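PDB 1Y7U: acyl-CoA hydrolase from Bacillus cereus, which probably hydrolyses the thioester of long-chain fatty acyl-CoA and binds coenzyme A between subunits of its assembly. Local coordinates for residues 40-45 with 70-75; 88-91 with 96-99; 102-107 with 111-116; 117-122 with 149-154. All coordinates share one frame; numbering follows the deposited sequence. Where two conformers were deposited one is given.

In the fold
All four contacts belong to one hot-dog subunit, in which an antiparallel sheet wraps helix 39-58. Contact 1 joins that helix to the end of strand 61-71, and contact 3, its centre about 12 Å away, is the hairpin end on the same side of the chain. Contacts 2 and 4 lie together, their centres about 6 Å apart, where Ile-89 meets Phe-119 and helix 142-170 covers the sheet. Strand 95-105 links contacts 2 and 3, whose centres are about 23 Å apart. Two coenzyme A molecules frame the set: one lies against residues 70-75 of contact 1 and is completed by the second subunit, the other touches Thr-121 of contact 4.

Contact 1: residues 40-45 with 70-75; sequences GKILSE and VDFLHP. With COA (coenzyme A), chain J.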
# COMPACT_ATOMS: atom_id res chain seq x y z
N GLY A 40 8.58 -13.44 3.12
CA GLY A 40 7.40 -12.89 3.77
C GLY A 40 6.22 -12.70 2.84
O GLY A 40 5.09 -13.05 3.18
N LYS A 41 6.47 -12.16 1.65
CA LYS A 41 5.38 -11.95 0.72
C LYS A 41 4.60 -13.24 0.52
O LYS A 41 3.37 -13.24 0.61
CB LYS A 41 5.91 -11.43 -0.62
CG LYS A 41 4.81 -11.12 -1.64
CD LYS A 41 3.78 -10.15 -1.10
CE LYS A 41 2.75 -9.82 -2.16
NZ LYS A 41 1.70 -8.92 -1.62
N ILE A 42 5.30 -14.33 0.25
CA ILE A 42 4.64 -15.61 0.05
C ILE A 42 3.88 -16.06 1.31
O ILE A 42 2.73 -16.48 1.23
CB ILE A 42 5.65 -16.69 -0.38
CG1 ILE A 42 6.26 -16.30 -1.72
CG2 ILE A 42 4.97 -18.04 -0.51
CD1 ILE A 42 7.22 -17.30 -2.27
N LEU A 43 4.52 -15.97 2.47
CA LEU A 43 3.87 -16.37 3.70
C LEU A 43 2.62 -15.54 3.95
O LEU A 43 1.56 -16.08 4.27
CB LEU A 43 4.84 -16.23 4.88
CG LEU A 43 6.09 -17.11 4.78
CD1 LEU A 43 7.09 -16.73 5.85
CD2 LEU A 43 5.69 -18.56 4.88
N SER A 44 2.72 -14.22 3.81
CA SER A 44 1.55 -13.38 4.03
C SER A 44 0.41 -13.86 3.14
O SER A 44 -0.74 -13.99 3.57
CB SER A 44 1.87 -11.92 3.71
OG SER A 44 0.75 -11.09 3.97
N GLU A 45 0.74 -14.14 1.89
CA GLU A 45 -0.26 -14.58 0.94
C GLU A 45 -0.82 -15.97 1.23
O GLU A 45 -2.01 -16.20 1.03
CB GLU A 45 0.31 -14.54 -0.47
CG GLU A 45 -0.65 -13.94 -1.45
CD GLU A 45 -0.83 -12.46 -1.22
OE1 GLU A 45 0.02 -11.68 -1.68
OE2 GLU A 45 -1.83 -12.08 -0.57
N VAL A 70 7.99 -23.92 6.33
CA VAL A 70 7.91 -23.71 4.89
C VAL A 70 9.28 -23.68 4.23
O VAL A 70 10.16 -22.94 4.66
CB VAL A 70 7.21 -22.37 4.56
CG1 VAL A 70 7.22 -22.15 3.08
CG2 VAL A 70 5.79 -22.36 5.06
N ASP A 71 9.45 -24.48 3.18
CA ASP A 71 10.70 -24.52 2.44
C ASP A 71 10.49 -23.84 1.10
O ASP A 71 9.57 -24.19 0.37
CB ASP A 71 11.16 -25.95 2.16
CG ASP A 71 11.76 -26.61 3.37
OD1 ASP A 71 12.77 -26.10 3.89
OD2 ASP A 71 11.24 -27.66 3.79
N PHE A 72 11.33 -22.87 0.77
CA PHE A 72 11.19 -22.20 -0.51
C PHE A 72 12.03 -22.96 -1.53
O PHE A 72 13.21 -22.69 -1.74
CB PHE A 72 11.59 -20.73 -0.38
CG PHE A 72 10.67 -19.94 0.52
CD1 PHE A 72 11.06 -19.62 1.83
CD2 PHE A 72 9.37 -19.63 0.11
CE1 PHE A 72 10.15 -19.00 2.71
CE2 PHE A 72 8.46 -19.01 0.99
CZ PHE A 72 8.85 -18.70 2.29
N LEU A 73 11.38 -23.94 -2.15
CA LEU A 73 11.97 -24.84 -3.13
C LEU A 73 12.64 -24.16 -4.32
O LEU A 73 13.71 -24.58 -4.73
CB LEU A 73 10.90 -25.83 -3.60
CG LEU A 73 10.24 -26.52 -2.40
CD1 LEU A 73 9.12 -27.44 -2.86
CD2 LEU A 73 11.29 -27.30 -1.60
N HIS A 74 12.01 -23.14 -4.88
CA HIS A 74 12.60 -22.42 -6.01
C HIS A 74 12.31 -20.95 -5.83
O HIS A 74 11.43 -20.57 -5.05
CB HIS A 74 12.00 -22.85 -7.35
CG HIS A 74 12.21 -24.30 -7.66
ND1 HIS A 74 11.28 -25.27 -7.34
CD2 HIS A 74 13.24 -24.94 -8.24
CE1 HIS A 74 11.74 -26.45 -7.71
NE2 HIS A 74 12.93 -26.28 -8.26
N PRO A 75 13.04 -20.10 -6.54
CA PRO A 75 12.80 -18.67 -6.42
C PRO A 75 11.64 -18.28 -7.32
O PRO A 75 11.34 -18.99 -8.28
CB PRO A 75 14.11 -18.07 -6.89
CG PRO A 75 14.49 -19.00 -7.99
CD PRO A 75 14.24 -20.35 -7.36
N1A COA J . 16.50 -24.61 4.34
C2A COA J . 17.57 -24.16 4.97
N3A COA J . 18.70 -24.17 4.30
C4A COA J . 18.78 -24.61 3.09
C5A COA J . 17.73 -25.02 2.47
C6A COA J . 16.58 -25.02 3.10
N6A COA J . 15.49 -25.43 2.53
N7A COA J . 18.06 -25.36 1.30
C8A COA J . 19.32 -25.12 1.19
N9A COA J . 19.81 -24.66 2.31
C1B COA J . 21.19 -24.34 2.68
C2B COA J . 22.09 -25.49 2.66
O2B COA J . 22.08 -25.99 3.93
C3B COA J . 23.39 -24.87 2.52
O3B COA J . 23.74 -24.40 3.76
P3B COA J . 25.18 -24.32 4.25
O7A COA J . 25.33 -23.49 5.32
O8A COA J . 26.02 -23.96 3.22
O9A COA J . 25.58 -25.51 4.83
C4B COA J . 23.09 -23.84 1.51
O4B COA J . 21.81 -23.51 1.78
C5B COA J . 22.81 -24.52 0.23
O5B COA J . 23.88 -24.89 -0.53
P1A COA J . 23.49 -25.29 -1.88
O1A COA J . 23.05 -26.62 -1.84
O2A COA J . 24.60 -25.00 -2.70
O3A COA J . 22.28 -24.43 -2.23
P2A COA J . 21.20 -24.89 -3.21
O4A COA J . 20.58 -26.17 -2.98
O5A COA J . 21.27 -24.40 -4.54
O6A COA J . 20.03 -24.19 -2.58
CBP COA J . 18.90 -22.08 -2.25
CCP COA J . 20.18 -22.85 -2.37
CDP COA J . 18.43 -22.06 -0.86
CEP COA J . 19.37 -20.75 -2.60
CAP COA J . 17.74 -22.42 -3.16
OAP COA J . 16.95 -23.31 -2.49
C9P COA J . 16.86 -21.29 -3.48
O9P COA J . 17.25 -20.26 -4.28
N8P COA J . 15.71 -21.30 -2.94
C7P COA J . 14.83 -20.23 -3.12
C6P COA J . 14.87 -19.16 -2.08
C5P COA J . 14.20 -17.96 -2.57
O5P COA J . 14.75 -17.20 -3.24
N4P COA J . 12.98 -17.80 -2.30
C3P COA J . 12.44 -16.74 -1.57
C2P COA J . 10.98 -16.81 -1.82
S1P COA J . 10.61 -17.48 -3.41
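Phe-72 meets Ile-42 and Leu-43 because its CG stands anti to its own carbonyl carbon (chi1 -65°), which carries the ring out of the chain toward helix 39-58. The Ile-42 side chain, extended to CD1 (chi2 -178°), and that of Phe-72 pass each other in opposite directions. Ile-42 CG2 lies in the ring plane at the edge, and its CD1 comes to 3.9 Å from Phe-72 CE2 at a slant. The Leu-43 side chain runs at about a right angle to that of Phe-72, its CG at the ring edge, 4.0 Å from Phe-72 CZ. The leucine's CD2 branch continues to Val-70 CG2 at 3.8 Å, while Val-70 CG1 lies over one ring face, displaced toward the rim. Ring and branched chains thus tie the central helix of the hot-dog fold to the end of strand 61-71.

The thiol end of coenzyme A lies on the same side of the ring as Ile-42 CD1, opposite Val-70 CG1. The backbone makes an inverse gamma turn centred on Phe-72, and Phe-72 O accepts a weak bond from N8P of coenzyme A. Asp-71 OD1 takes the adenine N6A at 3.1 Å, while its OD2 is bonded by Ser-165 of the second subunit; residues of that subunit, with Thr-36 of this chain, complete the site. Ile-42 CD1 and His-74 O each lie 3.6 Å from S1P of coenzyme A. The protein contact is therefore wholly apolar, with the polar grip given to the ligand; the thiol end, where an acyl group would be attached, reaches this cluster, consistent with the thioester probably lying nearby.

Contact 2: residues 88-91 with 96-99; sequences VIWT and MEVF
Trp-90 and Glu-97 lean across one another on one face of the hairpin, the ring and carboxylate planes 72° apart. Glu-97 OE2 sits 3.8 Å above one face of the indole, displaced toward its rim, and Glu-97 CG approaches Trp-90 CE3 to 3.7 Å. The tryptophan CG lies anti to the backbone N (chi1 177°), which brings the six-membered part of the ring alongside the glutamate. On the other face Val-88 and Met-96, a selenomethionine, cross at about a right angle: the bend at the end of the methionine turns its CE back to within 3.7 Å of Val-88 CG1. Met-96 CB also meets Thr-91 CG2 at 3.7 Å.

The two strands form an antiparallel hairpin with a classic beta bulge, in which Ile-89 and Trp-90 both face Glu-97. Ile-89 N bonds Glu-97 O at 3.0 Å, and Glu-97 N bonds Trp-90 O at 2.7 Å. In this hot-dog sheet the face of Val-88, Met-96 and Val-98 rests on helix 39-58, whereas that of Trp-90 and Glu-97 rests on helix 142-170, where the indole touches Arg-158, which binds coenzyme A. Ile-89, turned by the bulge, lays its CD1 3.8 Å from Phe-99 CB.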
# COMPACT_ATOMS: atom_id res chain seq x y z
N VAL A 88 -9.32 -26.70 2.91
CA VAL A 88 -9.26 -27.35 4.20
C VAL A 88 -9.16 -28.85 3.93
O VAL A 88 -9.87 -29.36 3.06
CB VAL A 88 -10.55 -27.06 4.98
CG1 VAL A 88 -10.53 -27.75 6.32
CG2 VAL A 88 -10.72 -25.57 5.13
N ILE A 89 -8.28 -29.57 4.62
CA ILE A 89 -8.22 -31.02 4.41
C ILE A 89 -8.42 -31.79 5.68
O ILE A 89 -8.94 -32.89 5.66
CB ILE A 89 -6.89 -31.52 3.85
CG1 ILE A 89 -5.83 -30.45 4.03
CG2 ILE A 89 -7.07 -32.05 2.44
CD1 ILE A 89 -4.48 -31.02 4.22
N TRP A 90 -7.99 -31.23 6.80
CA TRP A 90 -8.14 -31.91 8.07
C TRP A 90 -8.90 -31.02 9.03
O TRP A 90 -8.71 -29.81 9.02
CB TRP A 90 -6.76 -32.23 8.65
CG TRP A 90 -6.78 -32.89 10.00
CD1 TRP A 90 -6.70 -34.23 10.27
CD2 TRP A 90 -6.89 -32.24 11.27
NE1 TRP A 90 -6.74 -34.45 11.62
CE2 TRP A 90 -6.86 -33.24 12.26
CE3 TRP A 90 -7.01 -30.90 11.67
CZ2 TRP A 90 -6.95 -32.95 13.62
CZ3 TRP A 90 -7.10 -30.62 13.02
CH2 TRP A 90 -7.07 -31.64 13.98
N THR A 91 -9.77 -31.60 9.84
CA THR A 91 -10.51 -30.81 10.81
C THR A 91 -10.51 -31.46 12.17
O THR A 91 -10.54 -32.68 12.29
CB THR A 91 -11.98 -30.57 10.43
OG1 THR A 91 -12.57 -31.79 9.94
CG2 THR A 91 -12.08 -29.47 9.40
N MSE A 96 -9.11 -26.32 12.03
CA MSE A 96 -9.03 -26.92 10.71
C MSE A 96 -7.66 -26.65 10.10
O MSE A 96 -7.06 -25.60 10.34
CB MSE A 96 -10.14 -26.35 9.83
CG MSE A 96 -10.31 -24.87 10.00
SE MSE A 96 -12.11 -24.27 9.68
CE MSE A 96 -12.22 -24.82 7.86
N GLU A 97 -7.14 -27.61 9.34
CA GLU A 97 -5.86 -27.43 8.70
C GLU A 97 -6.06 -27.15 7.24
O GLU A 97 -6.69 -27.93 6.52
CB GLU A 97 -4.97 -28.65 8.87
CG GLU A 97 -4.34 -28.72 10.23
CD GLU A 97 -3.11 -29.57 10.21
OE1 GLU A 97 -2.06 -29.07 9.75
OE2 GLU A 97 -3.18 -30.74 10.63
N VAL A 98 -5.51 -26.03 6.79
CA VAL A 98 -5.64 -25.63 5.41
C VAL A 98 -4.34 -25.84 4.67
O VAL A 98 -3.28 -25.35 5.09
CB VAL A 98 -6.05 -24.15 5.32
CG1 VAL A 98 -6.31 -23.77 3.88
CG2 VAL A 98 -7.28 -23.89 6.19
N PHE A 99 -4.42 -26.59 3.59
CA PHE A 99 -3.25 -26.86 2.77
C PHE A 99 -3.13 -25.68 1.81
O PHE A 99 -4.13 -25.16 1.31
CB PHE A 99 -3.43 -28.15 1.97
CG PHE A 99 -2.31 -28.42 1.03
CD1 PHE A 99 -1.05 -28.79 1.51
CD2 PHE A 99 -2.48 -28.26 -0.35
CE1 PHE A 99 0.03 -28.98 0.63
CE2 PHE A 99 -1.41 -28.45 -1.24
CZ PHE A 99 -0.15 -28.81 -0.75

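Contact 3: residues 102-107 with 111-116; sequences VVSEYL and EKRIAA. With SO4 (sulfate ion), chain E.
Val-102 and Ala-116 open a ladder of backbone bonds, with Val-102 N donating to Ala-116 O at 2.8 Å. Val-102 O receives Ala-115 N at 2.8 Å and, weakly, Ala-116 N as well. Further on, Ser-104 N meets Arg-113 O at 3.0 Å, and Tyr-106 N meets Glu-111 O at the same length near the turn. Arg-113 reaches out from its strand as an extended chain whose CG takes the position between backbone N and carbonyl carbon (chi1 60°). Its CG passes 3.7 Å from Ser-104 OG, and its NH2 donates an almost straight bond (169°) to sulfate O4 at 2.9 Å. The sulfate, probably from the crystallisation liquor, lies at the edge of the guanidinium and is shared with Arg-77.

Two neighbouring strands of the hot-dog sheet, 95-105 and 112-125, are joined here as an antiparallel hairpin. A classic beta bulge places Ala-115 and Ala-116 both opposite Val-102. Glu-105 and Lys-112 run side by side and point the same way, touching through their methylenes; Glu-105 OE2 is claimed by Arg-56 of the third subunit in a salt bridge, with Lys-112 NZ 4.7 Å off. On the same face Val-103 CG1 packs on Lys-112 CB at 3.9 Å. Val-102 and Ala-116, on the opposite face, touch Met-46 of helix 39-58.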
# COMPACT_ATOMS: atom_id res chain seq x y z
N VAL A 102 1.76 -23.10 -3.61
CA VAL A 102 2.24 -21.92 -4.32
C VAL A 102 2.99 -22.32 -5.58
O VAL A 102 4.01 -23.00 -5.52
CB VAL A 102 3.16 -21.07 -3.42
CG1 VAL A 102 3.66 -19.86 -4.18
CG2 VAL A 102 2.42 -20.63 -2.17
N VAL A 103 2.47 -21.89 -6.73
CA VAL A 103 3.06 -22.22 -8.02
C VAL A 103 3.48 -21.01 -8.82
O VAL A 103 2.69 -20.09 -9.03
CB VAL A 103 2.06 -23.02 -8.87
CG1 VAL A 103 2.67 -23.36 -10.22
CG2 VAL A 103 1.65 -24.27 -8.14
N SER A 104 4.73 -21.00 -9.27
CA SER A 104 5.23 -19.90 -10.07
C SER A 104 5.16 -20.33 -11.54
O SER A 104 5.33 -21.50 -11.86
CB SER A 104 6.66 -19.53 -9.68
OG SER A 104 7.55 -20.62 -9.87
N GLU A 105 4.90 -19.38 -12.42
CA GLU A 105 4.79 -19.70 -13.83
C GLU A 105 5.50 -18.68 -14.70
O GLU A 105 5.26 -17.47 -14.57
CB GLU A 105 3.32 -19.75 -14.21
CG GLU A 105 3.05 -19.87 -15.68
CD GLU A 105 1.58 -19.78 -15.97
OE1 GLU A 105 1.21 -19.74 -17.16
OE2 GLU A 105 0.79 -19.74 -15.00
N TYR A 106 6.38 -19.16 -15.58
CA TYR A 106 7.12 -18.27 -16.46
C TYR A 106 6.16 -17.65 -17.46
O TYR A 106 5.39 -18.35 -18.12
CB TYR A 106 8.20 -19.03 -17.22
CG TYR A 106 9.26 -18.12 -17.77
CD1 TYR A 106 10.25 -17.62 -16.94
CD2 TYR A 106 9.25 -17.72 -19.10
CE1 TYR A 106 11.22 -16.75 -17.42
CE2 TYR A 106 10.21 -16.84 -19.59
CZ TYR A 106 11.20 -16.36 -18.75
OH TYR A 106 12.16 -15.49 -19.22
N LEU A 107 6.21 -16.33 -17.59
CA LEU A 107 5.32 -15.60 -18.48
C LEU A 107 5.54 -15.91 -19.96
O LEU A 107 4.61 -15.80 -20.76
CB LEU A 107 5.45 -14.10 -18.22
CG LEU A 107 5.22 -13.71 -16.75
CD1 LEU A 107 5.53 -12.23 -16.53
CD2 LEU A 107 3.78 -14.03 -16.36
N GLU A 111 6.25 -22.61 -18.27
CA GLU A 111 6.85 -23.54 -17.33
C GLU A 111 6.36 -23.25 -15.92
O GLU A 111 6.63 -22.18 -15.38
CB GLU A 111 8.38 -23.41 -17.33
CG GLU A 111 9.08 -23.64 -18.66
CD GLU A 111 8.87 -25.04 -19.20
OE1 GLU A 111 8.78 -25.98 -18.39
OE2 GLU A 111 8.82 -25.19 -20.44
N LYS A 112 5.62 -24.18 -15.34
CA LYS A 112 5.14 -24.00 -13.97
C LYS A 112 5.99 -24.86 -13.07
O LYS A 112 6.72 -25.73 -13.53
CB LYS A 112 3.70 -24.46 -13.83
CG LYS A 112 2.69 -23.74 -14.66
CD LYS A 112 1.31 -24.29 -14.37
CE LYS A 112 0.24 -23.54 -15.14
NZ LYS A 112 -1.13 -24.06 -14.84
N ARG A 113 5.91 -24.60 -11.77
CA ARG A 113 6.62 -25.40 -10.78
C ARG A 113 6.21 -24.92 -9.41
O ARG A 113 6.01 -23.72 -9.20
CB ARG A 113 8.13 -25.33 -10.95
CG ARG A 113 8.74 -23.97 -10.84
CD ARG A 113 10.24 -24.13 -10.95
NE ARG A 113 10.95 -22.86 -10.86
CZ ARG A 113 12.28 -22.75 -10.85
NH1 ARG A 113 13.03 -23.84 -10.92
NH2 ARG A 113 12.84 -21.56 -10.77
N ILE A 114 6.06 -25.86 -8.48
CA ILE A 114 5.64 -25.51 -7.14
C ILE A 114 6.81 -24.96 -6.33
O ILE A 114 7.79 -25.66 -6.08
CB ILE A 114 4.91 -26.73 -6.46
CG1 ILE A 114 5.61 -27.13 -5.18
CG2 ILE A 114 4.79 -27.88 -7.41
CD1 ILE A 114 5.35 -26.17 -4.05
N ALA A 115 6.70 -23.70 -5.93
CA ALA A 115 7.74 -23.01 -5.17
C ALA A 115 7.66 -23.23 -3.67
O ALA A 115 8.65 -23.05 -2.97
CB ALA A 115 7.70 -21.52 -5.46
N ALA A 116 6.48 -23.61 -3.19
CA ALA A 116 6.30 -23.86 -1.76
C ALA A 116 4.91 -24.39 -1.45
O ALA A 116 3.97 -24.16 -2.22
CB ALA A 116 6.54 -22.57 -0.97
S SO4 E . 16.43 -20.45 -11.26
O1 SO4 E . 15.50 -19.36 -11.70
O2 SO4 E . 16.95 -21.17 -12.47
O3 SO4 E . 17.55 -19.81 -10.49
O4 SO4 E . 15.75 -21.47 -10.39

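Contact 4: residues 117-122 with 149-154; sequences TSFVTF and RIAVLR. With COA (coenzyme A), chain F.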
# COMPACT_ATOMS: atom_id res chain seq x y z
N THR A 117 4.80 -25.10 -0.34
CA THR A 117 3.53 -25.64 0.14
C THR A 117 3.58 -25.59 1.66
O THR A 117 4.64 -25.41 2.25
CB THR A 117 3.31 -27.10 -0.27
OG1 THR A 117 4.28 -27.92 0.39
CG2 THR A 117 3.42 -27.26 -1.77
N SER A 118 2.43 -25.75 2.30
CA SER A 118 2.40 -25.74 3.75
C SER A 118 0.98 -25.96 4.25
O SER A 118 0.04 -26.08 3.47
CB SER A 118 2.94 -24.42 4.28
OG SER A 118 3.18 -24.49 5.68
N PHE A 119 0.85 -26.04 5.57
CA PHE A 119 -0.45 -26.22 6.18
C PHE A 119 -0.59 -25.10 7.18
O PHE A 119 0.33 -24.84 7.95
CB PHE A 119 -0.55 -27.56 6.90
CG PHE A 119 -0.43 -28.74 6.00
CD1 PHE A 119 0.82 -29.13 5.51
CD2 PHE A 119 -1.55 -29.47 5.62
CE1 PHE A 119 0.94 -30.24 4.66
CE2 PHE A 119 -1.44 -30.56 4.77
CZ PHE A 119 -0.20 -30.95 4.29
N VAL A 120 -1.73 -24.43 7.16
CA VAL A 120 -1.95 -23.34 8.09
C VAL A 120 -3.12 -23.79 8.94
O VAL A 120 -4.12 -24.28 8.42
CB VAL A 120 -2.30 -22.03 7.36
CG1 VAL A 120 -2.19 -20.86 8.34
CG2 VAL A 120 -1.37 -21.83 6.18
N THR A 121 -3.00 -23.65 10.25
CA THR A 121 -4.06 -24.06 11.14
C THR A 121 -4.89 -22.87 11.59
O THR A 121 -4.34 -21.86 12.04
CB THR A 121 -3.48 -24.78 12.39
OG1 THR A 121 -2.66 -25.87 11.97
CG2 THR A 121 -4.60 -25.30 13.28
N PHE A 122 -6.21 -22.99 11.46
CA PHE A 122 -7.12 -21.93 11.87
C PHE A 122 -8.11 -22.43 12.93
O PHE A 122 -8.47 -23.61 12.94
CB PHE A 122 -7.91 -21.39 10.67
CG PHE A 122 -7.10 -20.51 9.75
CD1 PHE A 122 -6.33 -21.07 8.73
CD2 PHE A 122 -7.10 -19.13 9.90
CE1 PHE A 122 -5.57 -20.27 7.89
CE2 PHE A 122 -6.34 -18.32 9.07
CZ PHE A 122 -5.57 -18.89 8.06
N ARG A 149 -3.88 -37.47 4.62
CA ARG A 149 -3.08 -38.41 5.41
C ARG A 149 -1.92 -37.63 6.01
O ARG A 149 -1.64 -37.72 7.21
CB ARG A 149 -2.54 -39.51 4.51
CG ARG A 149 -2.64 -40.93 5.07
CD ARG A 149 -1.63 -41.23 6.16
NE ARG A 149 -2.25 -41.34 7.48
CZ ARG A 149 -1.65 -41.80 8.57
NH1 ARG A 149 -0.39 -42.21 8.52
NH2 ARG A 149 -2.30 -41.85 9.73
N ILE A 150 -1.25 -36.86 5.16
CA ILE A 150 -0.13 -36.05 5.61
C ILE A 150 -0.59 -35.05 6.65
O ILE A 150 0.09 -34.84 7.66
CB ILE A 150 0.51 -35.30 4.42
CG1 ILE A 150 1.12 -36.31 3.45
CG2 ILE A 150 1.56 -34.32 4.93
CD1 ILE A 150 1.81 -35.71 2.25
N ALA A 151 -1.74 -34.43 6.41
CA ALA A 151 -2.27 -33.46 7.36
C ALA A 151 -2.52 -34.13 8.70
O ALA A 151 -2.32 -33.53 9.75
CB ALA A 151 -3.56 -32.87 6.83
N VAL A 152 -2.96 -35.39 8.67
CA VAL A 152 -3.22 -36.15 9.89
C VAL A 152 -1.95 -36.27 10.73
O VAL A 152 -1.98 -36.09 11.96
CB VAL A 152 -3.75 -37.58 9.56
CG1 VAL A 152 -3.77 -38.43 10.81
CG2 VAL A 152 -5.15 -37.50 8.97
N LEU A 153 -0.83 -36.56 10.07
CA LEU A 153 0.45 -36.70 10.75
C LEU A 153 1.00 -35.38 11.26
O LEU A 153 1.63 -35.34 12.31
CB LEU A 153 1.47 -37.36 9.83
CG LEU A 153 1.11 -38.80 9.49
CD1 LEU A 153 1.97 -39.34 8.38
CD2 LEU A 153 1.26 -39.63 10.75
N ARG A 154 0.74 -34.31 10.52
CA ARG A 154 1.20 -32.98 10.89
C ARG A 154 0.41 -32.46 12.08
O ARG A 154 0.91 -31.67 12.88
CB ARG A 154 1.01 -32.02 9.71
CG ARG A 154 1.94 -32.27 8.54
CD ARG A 154 3.28 -31.58 8.74
NE ARG A 154 3.89 -31.94 10.01
CZ ARG A 154 5.00 -31.38 10.49
NH1 ARG A 154 5.61 -30.42 9.80
NH2 ARG A 154 5.49 -31.76 11.66
N1A COA F . -1.25 -25.01 16.59
C2A COA F . -2.25 -25.71 16.01
N3A COA F . -3.47 -25.77 16.60
C4A COA F . -3.69 -25.15 17.74
C5A COA F . -2.72 -24.42 18.31
C6A COA F . -1.46 -24.33 17.74
N6A COA F . -0.58 -23.39 18.07
N7A COA F . -3.21 -23.92 19.41
C8A COA F . -4.47 -24.29 19.53
N9A COA F . -4.78 -25.08 18.52
C1B COA F . -6.13 -25.61 18.29
C2B COA F . -6.33 -27.05 18.66
O2B COA F . -6.16 -27.80 17.49
C3B COA F . -7.76 -27.15 19.14
O3B COA F . -8.37 -27.86 18.14
P3B COA F . -9.57 -28.79 18.15
O7A COA F . -9.95 -28.90 16.82
O8A COA F . -10.72 -28.46 18.87
O9A COA F . -9.18 -30.06 18.51
C4B COA F . -8.21 -25.72 19.08
O4B COA F . -7.04 -24.99 19.13
C5B COA F . -9.05 -25.26 20.22
O5B COA F . -8.23 -24.67 21.19
P1A COA F . -8.65 -24.44 22.71
O1A COA F . -7.79 -25.19 23.63
O2A COA F . -10.03 -24.87 22.94
O3A COA F . -8.42 -22.92 23.07
P2A COA F . -7.18 -21.98 22.76
O4A COA F . -5.87 -22.60 23.02
O5A COA F . -7.36 -20.83 23.62
O6A COA F . -7.29 -21.52 21.25
CBP COA F . -5.54 -19.95 20.51
CCP COA F . -7.02 -20.24 20.71
CDP COA F . -4.65 -20.66 21.50
CEP COA F . -5.13 -20.40 19.13
CAP COA F . -5.27 -18.51 20.92
OAP COA F . -4.48 -18.45 22.08
C9P COA F . -5.22 -17.33 19.99
O9P COA F . -6.32 -16.50 19.92
N8P COA F . -4.15 -17.12 19.29
C7P COA F . -4.22 -16.57 17.98
C6P COA F . -5.21 -15.45 17.76
C5P COA F . -4.82 -14.51 16.67
O5P COA F . -5.23 -13.33 16.67
N4P COA F . -4.04 -15.00 15.75
C3P COA F . -3.19 -14.15 14.99
C2P COA F . -2.00 -13.79 15.82
S1P COA F . -2.02 -12.09 16.27
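Phe-119 is the single strand residue that meets helix 142-170 here, and three helix residues, one turn of chain, gather about its ring. The tight part is at the far end of the ring: Phe-119 CE2 comes to 3.8 Å from Ala-151 CB, and Phe-119 CZ to 3.9 Å from Ile-150 CG2. Both methyl groups arrive at a slant, and the isoleucine side chain crosses the phenylalanine at about a right angle. With CG anti to the carbonyl carbon (chi1 -63°), the ring stands out from the strand toward the helix and, with the side chains of Ile-150 and Ala-151, fills the 10.4 Å between the axes of the two segments. Ala-151, whose CA is the nearest to that of Phe-119, also touches Ile-89 and Trp-90.

Arg-154 marks the looser margin. In the conformer described its CG is 4.5 Å from Phe-119 CE1, and its charged end turns to Asp-68 for a salt bridge and to Trp-69 for a cation-pi contact. Farther round the helix lie the exposed residues Arg-149 and Leu-153.

The helix thus covers the sheet face turned away from helix 39-58, the central helix of the hot-dog fold. Thr-121, two residues along on that outer face, places its CG2 3.5 Å from N3A of coenzyme A. Phe-119 also stacks edge-to-face on Phe-99. The chemistry implies a joint held by apolar burial alone across the two segments, with charge at its border and the nucleotide pocket beside it.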